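Local coordinates for protein CghA (Chaetomium globosum, PDB 6KBC) that belongs to the Diels-Alderase family, whose two domains have calycin-type beta folds, and holds the ligand WK1 in a pocket, at residues S157-S162 with N191-L196. Residues are numbered along the deposited sequence; the frame is centred on the assembly and turned at random.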
# COMPACT_ATOMS: atom_id res chain seq x y z
N SER A 157 -6.66 -12.97 12.72
CA SER A 157 -7.08 -12.81 11.34
C SER A 157 -7.49 -11.37 11.05
O SER A 157 -7.80 -10.57 11.93
CB SER A 157 -8.26 -13.74 11.01
OG SER A 157 -9.37 -13.40 11.80
N LEU A 158 -7.47 -11.08 9.75
CA LEU A 158 -7.98 -9.89 9.12
C LEU A 158 -8.89 -10.33 8.00
O LEU A 158 -8.57 -11.29 7.29
CB LEU A 158 -6.84 -9.03 8.52
CG LEU A 158 -7.24 -7.69 7.91
CD1 LEU A 158 -6.14 -6.66 8.08
CD2 LEU A 158 -7.53 -7.92 6.43
N THR A 159 -9.99 -9.62 7.80
CA THR A 159 -10.84 -9.93 6.67
C THR A 159 -11.31 -8.65 6.02
O THR A 159 -11.45 -7.61 6.67
CB THR A 159 -12.08 -10.78 7.04
OG1 THR A 159 -13.04 -9.95 7.70
CG2 THR A 159 -11.69 -11.95 7.93
N HIS A 160 -11.54 -8.73 4.72
CA HIS A 160 -12.11 -7.66 3.93
C HIS A 160 -13.42 -8.13 3.32
O HIS A 160 -13.51 -9.26 2.86
CB HIS A 160 -11.18 -7.25 2.78
CG HIS A 160 -9.91 -6.58 3.21
ND1 HIS A 160 -8.67 -6.94 2.72
CD2 HIS A 160 -9.70 -5.53 4.03
CE1 HIS A 160 -7.75 -6.16 3.25
NE2 HIS A 160 -8.34 -5.29 4.05
N ARG A 161 -14.39 -7.24 3.29
CA ARG A 161 -15.63 -7.41 2.54
C ARG A 161 -15.64 -6.25 1.56
O ARG A 161 -15.91 -5.12 1.97
CB ARG A 161 -16.85 -7.36 3.45
CG ARG A 161 -16.95 -8.54 4.39
CD ARG A 161 -16.37 -9.80 3.77
NE ARG A 161 -16.27 -10.90 4.72
CZ ARG A 161 -17.12 -11.91 4.83
NH1 ARG A 161 -18.20 -11.94 4.05
NH2 ARG A 161 -16.91 -12.88 5.72
N SER A 162 -15.36 -6.53 0.29
CA SER A 162 -15.21 -5.45 -0.67
C SER A 162 -16.49 -4.64 -0.77
O SER A 162 -17.60 -5.19 -0.77
CB SER A 162 -14.85 -5.99 -2.05
OG SER A 162 -14.76 -4.92 -2.98
N ASN A 191 -15.07 -3.13 3.88
CA ASN A 191 -15.28 -3.29 5.32
C ASN A 191 -14.23 -4.23 5.84
O ASN A 191 -14.03 -5.32 5.30
CB ASN A 191 -16.66 -3.85 5.65
CG ASN A 191 -17.77 -2.90 5.34
OD1 ASN A 191 -18.80 -3.29 4.79
ND2 ASN A 191 -17.57 -1.63 5.68
N ALA A 192 -13.54 -3.83 6.90
CA ALA A 192 -12.46 -4.63 7.44
C ALA A 192 -12.84 -5.12 8.82
O ALA A 192 -13.50 -4.41 9.59
CB ALA A 192 -11.16 -3.82 7.49
N THR A 193 -12.48 -6.36 9.12
CA THR A 193 -12.50 -6.82 10.49
C THR A 193 -11.10 -7.26 10.87
O THR A 193 -10.31 -7.69 10.03
CB THR A 193 -13.48 -7.99 10.72
OG1 THR A 193 -12.92 -9.19 10.16
CG2 THR A 193 -14.81 -7.69 10.07
N VAL A 194 -10.80 -7.12 12.15
CA VAL A 194 -9.53 -7.54 12.71
C VAL A 194 -9.81 -8.27 14.02
O VAL A 194 -10.64 -7.82 14.82
CB VAL A 194 -8.60 -6.33 12.92
CG1 VAL A 194 -7.41 -6.73 13.71
CG2 VAL A 194 -8.19 -5.75 11.56
N ASP A 195 -9.11 -9.37 14.24
CA ASP A 195 -9.20 -10.04 15.53
C ASP A 195 -7.82 -10.67 15.74
O ASP A 195 -7.55 -11.79 15.33
CB ASP A 195 -10.34 -11.05 15.56
CG ASP A 195 -10.45 -11.78 16.89
OD1 ASP A 195 -9.71 -11.43 17.83
OD2 ASP A 195 -11.34 -12.65 17.01
N LEU A 196 -6.94 -9.89 16.35
CA LEU A 196 -5.52 -10.21 16.36
C LEU A 196 -5.01 -10.15 17.78
O LEU A 196 -5.50 -9.37 18.60
CB LEU A 196 -4.72 -9.21 15.48
CG LEU A 196 -4.86 -9.33 13.96
CD1 LEU A 196 -4.28 -8.07 13.32
CD2 LEU A 196 -4.13 -10.55 13.45
O HOH W 1 -14.78 -7.87 6.71
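Ser157 pairs with Asp195 through a reciprocal pair of backbone hydrogen bonds, Ser157 N to Asp195 O at 3.0 Å and Asp195 N to Ser157 O. Leu196 reaches back here, its CD2 lying 3.6 Å from Ser157 N, while the Asp195 carboxylate turns to a salt bridge with Arg213. Leu158 and Val194 form a non-hydrogen-bonded pair, in which Leu158 CD1 meets Val194 CG2 at 4.1 Å; both side chains also touch Ala53 of strand 46-54. Thr159 and Thr193 bond twice through the backbone and once through the side chains. In both threonines OG1 sits between the backbone N and the carbonyl carbon (chi1 75°), which brings the two hydroxyls to an OG1–OG1 hydrogen bond of 2.6 Å. A water hydrogen-bonded to Thr159 OG1 donates to Asn191 O. The two segments belong to neighbouring antiparallel strands, 154-162 and 181-200, of the N-terminal calycin-clan domain. His160 CD2 approaches Ala192 CB obliquely at 4.1 Å, and Leu158 CD2 lies over one face of the ring, toward its rim; His160 NE2 is hydrogen-bonded to Asp52 O. Arg161 N donates to Asn191 O at 2.8 Å, and Asn191 N returns a bond to Arg161 O. Beside them Arg161 CB packs against Asn191 CB at 4.1 Å.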